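Local structure of lysozyme (Meretrix lusoria, 4PJ2) at residues D[42-47]-D[66-71]; D[3-8]-D[87-92]. The protein hydrolyses the beta-1,4 linkages of bacterial peptidoglycan, lysing Gram-positive cells, and also cleaves chitin. All blocks are in the same frame, centred on the assembly; numbering follows the deposited sequence.

Interaction 1: residues D[42-47]-D[66-71]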
loop_
_atom_site.group_PDB
_atom_site.type_symbol
_atom_site.label_atom_id
_atom_site.label_comp_id
_atom_site.label_asym_id
_atom_site.label_seq_id
_atom_site.Cartn_x
_atom_site.Cartn_y
_atom_site.Cartn_z
ATOM N N GLU D 42 -0.935 -8.290 6.166
ATOM C CA GLU D 42 -0.834 -9.508 5.383
ATOM C C GLU D 42 0.102 -9.346 4.180
ATOM O O GLU D 42 0.905 -10.224 3.889
ATOM C CB GLU D 42 -2.220 -9.959 4.922
ATOM C CG GLU D 42 -2.218 -11.365 4.350
ATOM C CD GLU D 42 -3.606 -11.877 4.044
ATOM O OE1 GLU D 42 -4.559 -11.072 4.069
ATOM O OE2 GLU D 42 -3.739 -13.091 3.782
ATOM N N ALA D 43 -0.004 -8.222 3.476
ATOM C CA ALA D 43 0.826 -7.982 2.300
ATOM C C ALA D 43 2.305 -8.000 2.657
ATOM O O ALA D 43 3.152 -8.461 1.880
ATOM C CB ALA D 43 0.467 -6.663 1.656
ATOM N N TYR D 44 2.616 -7.453 3.828
ATOM C CA TYR D 44 3.982 -7.380 4.321
ATOM C C TYR D 44 4.492 -8.789 4.592
ATOM O O TYR D 44 5.579 -9.155 4.156
ATOM C CB TYR D 44 4.016 -6.512 5.568
ATOM C CG TYR D 44 5.371 -6.107 6.114
ATOM C CD1 TYR D 44 6.189 -7.026 6.753
ATOM C CD2 TYR D 44 5.776 -4.784 6.097
ATOM C CE1 TYR D 44 7.403 -6.645 7.297
ATOM C CE2 TYR D 44 6.989 -4.388 6.647
ATOM C CZ TYR D 44 7.800 -5.326 7.233
ATOM O OH TYR D 44 8.983 -4.947 7.813
ATOM N N TRP D 45 3.678 -9.592 5.271
ATOM C CA TRP D 45 4.038 -10.967 5.589
ATOM C C TRP D 45 4.252 -11.810 4.344
ATOM O O TRP D 45 5.190 -12.605 4.278
ATOM C CB TRP D 45 2.971 -11.612 6.481
ATOM C CG TRP D 45 3.314 -13.006 6.879
ATOM C CD1 TRP D 45 4.236 -13.387 7.804
ATOM C CD2 TRP D 45 2.751 -14.212 6.353
ATOM N NE1 TRP D 45 4.277 -14.757 7.896
ATOM C CE2 TRP D 45 3.374 -15.287 7.015
ATOM C CE3 TRP D 45 1.773 -14.487 5.394
ATOM C CZ2 TRP D 45 3.053 -16.618 6.744
ATOM C CZ3 TRP D 45 1.456 -15.805 5.128
ATOM C CH2 TRP D 45 2.089 -16.854 5.804
ATOM N N ILE D 46 3.401 -11.623 3.345
ATOM C CA ILE D 46 3.546 -12.343 2.087
ATOM C C ILE D 46 4.905 -12.015 1.457
ATOM O O ILE D 46 5.654 -12.909 1.064
ATOM C CB ILE D 46 2.389 -12.009 1.105
ATOM C CG1 ILE D 46 1.086 -12.640 1.609
ATOM C CG2 ILE D 46 2.715 -12.463 -0.320
ATOM C CD1 ILE D 46 -0.170 -12.165 0.886
ATOM N N ASP D 47 5.254 -10.737 1.411
ATOM C CA ASP D 47 6.479 -10.321 0.742
ATOM C C ASP D 47 7.738 -10.638 1.556
ATOM O O ASP D 47 8.820 -10.738 0.977
ATOM C CB ASP D 47 6.447 -8.830 0.453
ATOM C CG ASP D 47 5.550 -8.469 -0.707
ATOM O OD1 ASP D 47 4.961 -9.356 -1.370
ATOM O OD2 ASP D 47 5.455 -7.254 -0.974
ATOM N N SER D 66 10.018 -10.334 13.845
ATOM C CA SER D 66 11.266 -9.635 13.542
ATOM C C SER D 66 12.026 -10.286 12.382
ATOM O O SER D 66 12.686 -9.589 11.622
ATOM C CB SER D 66 12.162 -9.490 14.785
ATOM O OG SER D 66 12.606 -10.739 15.305
ATOM N N LEU D 67 11.903 -11.605 12.226
ATOM C CA LEU D 67 12.466 -12.280 11.057
ATOM C C LEU D 67 11.799 -11.734 9.804
ATOM O O LEU D 67 12.449 -11.501 8.787
ATOM C CB LEU D 67 12.249 -13.795 11.127
ATOM C CG LEU D 67 12.739 -14.578 9.902
ATOM C CD1 LEU D 67 14.228 -14.376 9.677
ATOM C CD2 LEU D 67 12.419 -16.059 10.029
ATOM N N CYS D 68 10.493 -11.534 9.880
ATOM C CA CYS D 68 9.760 -10.977 8.762
ATOM C C CYS D 68 10.302 -9.591 8.414
ATOM O O CYS D 68 10.556 -9.302 7.247
ATOM C CB CYS D 68 8.272 -10.935 9.111
ATOM S SG CYS D 68 7.215 -10.312 7.777
ATOM N N VAL D 69 10.510 -8.745 9.419
ATOM C CA VAL D 69 11.085 -7.427 9.196
ATOM C C VAL D 69 12.473 -7.543 8.560
ATOM O O VAL D 69 12.767 -6.853 7.582
ATOM C CB VAL D 69 11.170 -6.612 10.504
ATOM C CG1 VAL D 69 11.847 -5.278 10.259
ATOM C CG2 VAL D 69 9.785 -6.399 11.082
ATOM N N GLN D 70 13.317 -8.428 9.089
ATOM C CA GLN D 70 14.636 -8.657 8.501
ATOM C C GLN D 70 14.538 -9.052 7.023
ATOM O O GLN D 70 15.283 -8.533 6.181
ATOM C CB GLN D 70 15.402 -9.737 9.271
ATOM C CG GLN D 70 15.814 -9.343 10.678
ATOM C CD GLN D 70 16.999 -8.393 10.722
ATOM O OE1 GLN D 70 17.345 -7.757 9.733
ATOM N NE2 GLN D 70 17.631 -8.303 11.881
ATOM N N ASN D 71 13.647 -9.988 6.710
ATOM C CA ASN D 71 13.463 -10.441 5.331
ATOM C C ASN D 71 12.908 -9.338 4.439
ATOM O O ASN D 71 13.300 -9.235 3.289
ATOM C CB ASN D 71 12.519 -11.637 5.234
ATOM C CG ASN D 71 13.099 -12.901 5.809
ATOM O OD1 ASN D 71 14.293 -12.992 6.076
ATOM N ND2 ASN D 71 12.257 -13.903 5.972
#
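Trp45 and Cys68 bring the backbones of helix 42-47 and the middle of helix 62-76 to their nearest approach, 6.5 Å between CA atoms. The axes of the two short segments come within 9.4 Å of each other and cross at 69°; Tyr44 and Cys68 make the greater part of the contact, and Val69 and Trp45 add less. Cys68 points its CB at the other helix, and its SG lies against the edge of the Tyr44 ring, in the ring plane, 3.6 Å from CD1 and 3.7 Å from CE1. This is a sulfur-aromatic contact in which sulfur meets the ring hydrogens rather than the pi face. The same SG lies 3.9 Å from the CA of Trp45 and obliquely to its indole. Cysteine suits the place because its small, polarisable sulfur fits between two aromatic side chains while it is joined in a disulfide to Cys48, just beyond helix 42-47. The Tyr44 side chain, with CG anti to the backbone N (chi1 -170°), reaches past the sulfur until OH lies 3.5 Å from CA of Val69 and 3.7 Å from its CG2. Though it lies against these carbons, the buried hydroxyl is satisfied by a hydrogen bond with ND1 of His93. Residues 42-47 and His93 bind substrate, which makes this a helix-helix contact next to the substrate site.

Interaction 2: residues D[3-8]-D[87-92]; sequences GGIVSQ and EGFARE
Apolar packing joins the loop 3-8, which leads into helix 8-19, to helix 86-95: Ile5 and Val6 pack against the ring of Phe89 in a largely buried contact. No hydrogen bond crosses between the segments. Val6 and Phe89 have the nearest CA atoms, 7.1 Å apart, and their side chains come from opposite directions. CG2 of Val6 stands over one face of the ring, 3.8 Å from the centroid and 14° off the normal, a CH-pi contact. With CG1 anti to the backbone N (chi1 -173°), the second methyl also reaches the ring, 3.8 Å from CD1. Branching at CB thus lets one valine set two methyls against Phe89. In this mainly helical invertebrate-type lysozyme fold, which also has a small antiparallel sheet, the contact ties the N-terminal segment to a helix 79 residues further along the chain, with Met73 of helix 62-76 touching Ile5, Val6 and Phe89. Ile5 crosses the far end of the ring obliquely: its CD1 lies 3.7 Å from CE2, while its carbonyl O lies 3.5 Å from CE1. The longer isoleucine suits this more exposed border, since its end carbon extends to the ring although its CB does not point there. Phe89 directs its CB toward the loop, and its ring is broad enough to take Val6 over one face while CE1, CZ and CE2 meet Ile5. Immediately after Val6, Ser7 serves as N-cap of helix 8-19, its OG bonded to the backbone N of Cys10.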
loop_
_atom_site.group_PDB
_atom_site.type_symbol
_atom_site.label_atom_id
_atom_site.label_comp_id
_atom_site.label_asym_id
_atom_site.label_seq_id
_atom_site.Cartn_x
_atom_site.Cartn_y
_atom_site.Cartn_z
ATOM N N GLY D 3 18.247 -12.108 13.663
ATOM C CA GLY D 3 19.388 -11.428 13.081
ATOM C C GLY D 3 19.158 -11.131 11.612
ATOM O O GLY D 3 18.174 -11.580 11.016
ATOM N N GLY D 4 20.075 -10.379 11.017
ATOM C CA GLY D 4 19.944 -9.970 9.625
ATOM C C GLY D 4 20.537 -8.591 9.434
ATOM O O GLY D 4 21.375 -8.164 10.216
ATOM N N ILE D 5 20.107 -7.874 8.403
ATOM C CA ILE D 5 20.739 -6.594 8.098
ATOM C C ILE D 5 20.322 -5.456 9.018
ATOM O O ILE D 5 20.998 -4.435 9.080
ATOM C CB ILE D 5 20.520 -6.171 6.640
ATOM C CG1 ILE D 5 19.049 -5.902 6.335
ATOM C CG2 ILE D 5 21.102 -7.246 5.716
ATOM C CD1 ILE D 5 18.844 -5.392 4.925
ATOM N N VAL D 6 19.213 -5.620 9.730
ATOM C CA VAL D 6 18.760 -4.590 10.659
ATOM C C VAL D 6 19.381 -4.854 12.034
ATOM O O VAL D 6 19.370 -5.991 12.489
ATOM C CB VAL D 6 17.219 -4.574 10.780
ATOM C CG1 VAL D 6 16.776 -3.374 11.630
ATOM C CG2 VAL D 6 16.573 -4.553 9.390
ATOM N N SER D 7 19.901 -3.811 12.687
ATOM C CA SER D 7 20.530 -3.947 14.005
ATOM C C SER D 7 19.478 -4.224 15.080
ATOM O O SER D 7 18.308 -3.864 14.952
ATOM C CB SER D 7 21.297 -2.669 14.379
ATOM O OG SER D 7 20.401 -1.654 14.835
ATOM N N GLN D 8 19.915 -4.858 16.159
ATOM C CA GLN D 8 19.044 -5.167 17.281
ATOM C C GLN D 8 18.464 -3.915 17.922
ATOM O O GLN D 8 17.287 -3.885 18.251
ATOM C CB GLN D 8 19.794 -5.988 18.325
ATOM C CG GLN D 8 20.188 -7.356 17.833
ATOM C CD GLN D 8 18.999 -8.243 17.559
ATOM O OE1 GLN D 8 18.200 -8.515 18.449
ATOM N NE2 GLN D 8 18.852 -8.669 16.307
ATOM N N GLU D 87 17.376 4.661 10.091
ATOM C CA GLU D 87 16.580 5.695 9.435
ATOM C C GLU D 87 15.895 5.089 8.213
ATOM O O GLU D 87 14.703 5.298 7.994
ATOM C CB GLU D 87 17.397 6.920 9.000
ATOM C CG GLU D 87 16.507 7.935 8.246
ATOM C CD GLU D 87 17.250 9.091 7.608
ATOM O OE1 GLU D 87 18.496 9.057 7.537
ATOM O OE2 GLU D 87 16.564 10.036 7.152
ATOM N N GLY D 88 16.646 4.329 7.422
ATOM C CA GLY D 88 16.096 3.679 6.248
ATOM C C GLY D 88 15.110 2.582 6.600
ATOM O O GLY D 88 13.982 2.548 6.091
ATOM N N PHE D 89 15.523 1.682 7.483
ATOM C CA PHE D 89 14.709 0.510 7.789
ATOM C C PHE D 89 13.395 0.891 8.472
ATOM O O PHE D 89 12.354 0.317 8.180
ATOM C CB PHE D 89 15.469 -0.488 8.659
ATOM C CG PHE D 89 16.747 -1.022 8.034
ATOM C CD1 PHE D 89 17.916 -1.081 8.784
ATOM C CD2 PHE D 89 16.777 -1.497 6.721
ATOM C CE1 PHE D 89 19.093 -1.578 8.231
ATOM C CE2 PHE D 89 17.971 -2.003 6.166
ATOM C CZ PHE D 89 19.115 -2.041 6.927
ATOM N N ALA D 90 13.457 1.819 9.434
ATOM C CA ALA D 90 12.238 2.304 10.083
ATOM C C ALA D 90 11.261 2.891 9.066
ATOM O O ALA D 90 10.048 2.650 9.142
ATOM C CB ALA D 90 12.591 3.340 11.178
ATOM N N ARG D 91 11.774 3.712 8.161
ATOM C CA ARG D 91 10.918 4.349 7.162
ATOM C C ARG D 91 10.337 3.339 6.144
ATOM O O ARG D 91 9.211 3.501 5.707
ATOM C CB ARG D 91 11.634 5.518 6.475
ATOM C CG ARG D 91 11.924 6.681 7.442
ATOM C CD ARG D 91 12.651 7.844 6.789
ATOM N NE ARG D 91 11.866 8.500 5.749
ATOM C CZ ARG D 91 12.353 9.370 4.871
ATOM N NH1 ARG D 91 13.644 9.699 4.888
ATOM N NH2 ARG D 91 11.550 9.889 3.952
ATOM N N GLU D 92 11.089 2.288 5.813
ATOM C CA GLU D 92 10.543 1.182 5.017
ATOM C C GLU D 92 9.455 0.457 5.780
ATOM O O GLU D 92 8.428 0.101 5.248
ATOM C CB GLU D 92 11.645 0.171 4.673
ATOM C CG GLU D 92 12.739 0.702 3.765
ATOM C CD GLU D 92 12.266 0.905 2.369
ATOM O OE1 GLU D 92 12.395 -0.062 1.577
ATOM O OE2 GLU D 92 11.819 2.011 2.046
#

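Helix 62-76 links the two contacts. It supplies residues 66-71 to interaction 1, and further along it Met73 touches Tyr44 of interaction 1 and also reaches interaction 2. The contacts also meet directly: OE1 of Gln70 lies 2.8 Å from N of Val6, a probable hydrogen bond that ties the loop to the helix. Both are largely buried, but all four touching residues of interaction 1 are, whereas interaction 2 has an exposed border at Ile5. Neither has a hydrogen bond between its segments. Interaction 1 combines sulfur and aromatic groups beside substrate-binding residues; interaction 2 sets aliphatic carbons on a phenylalanine, joining the N-terminal loop to helix 86-95.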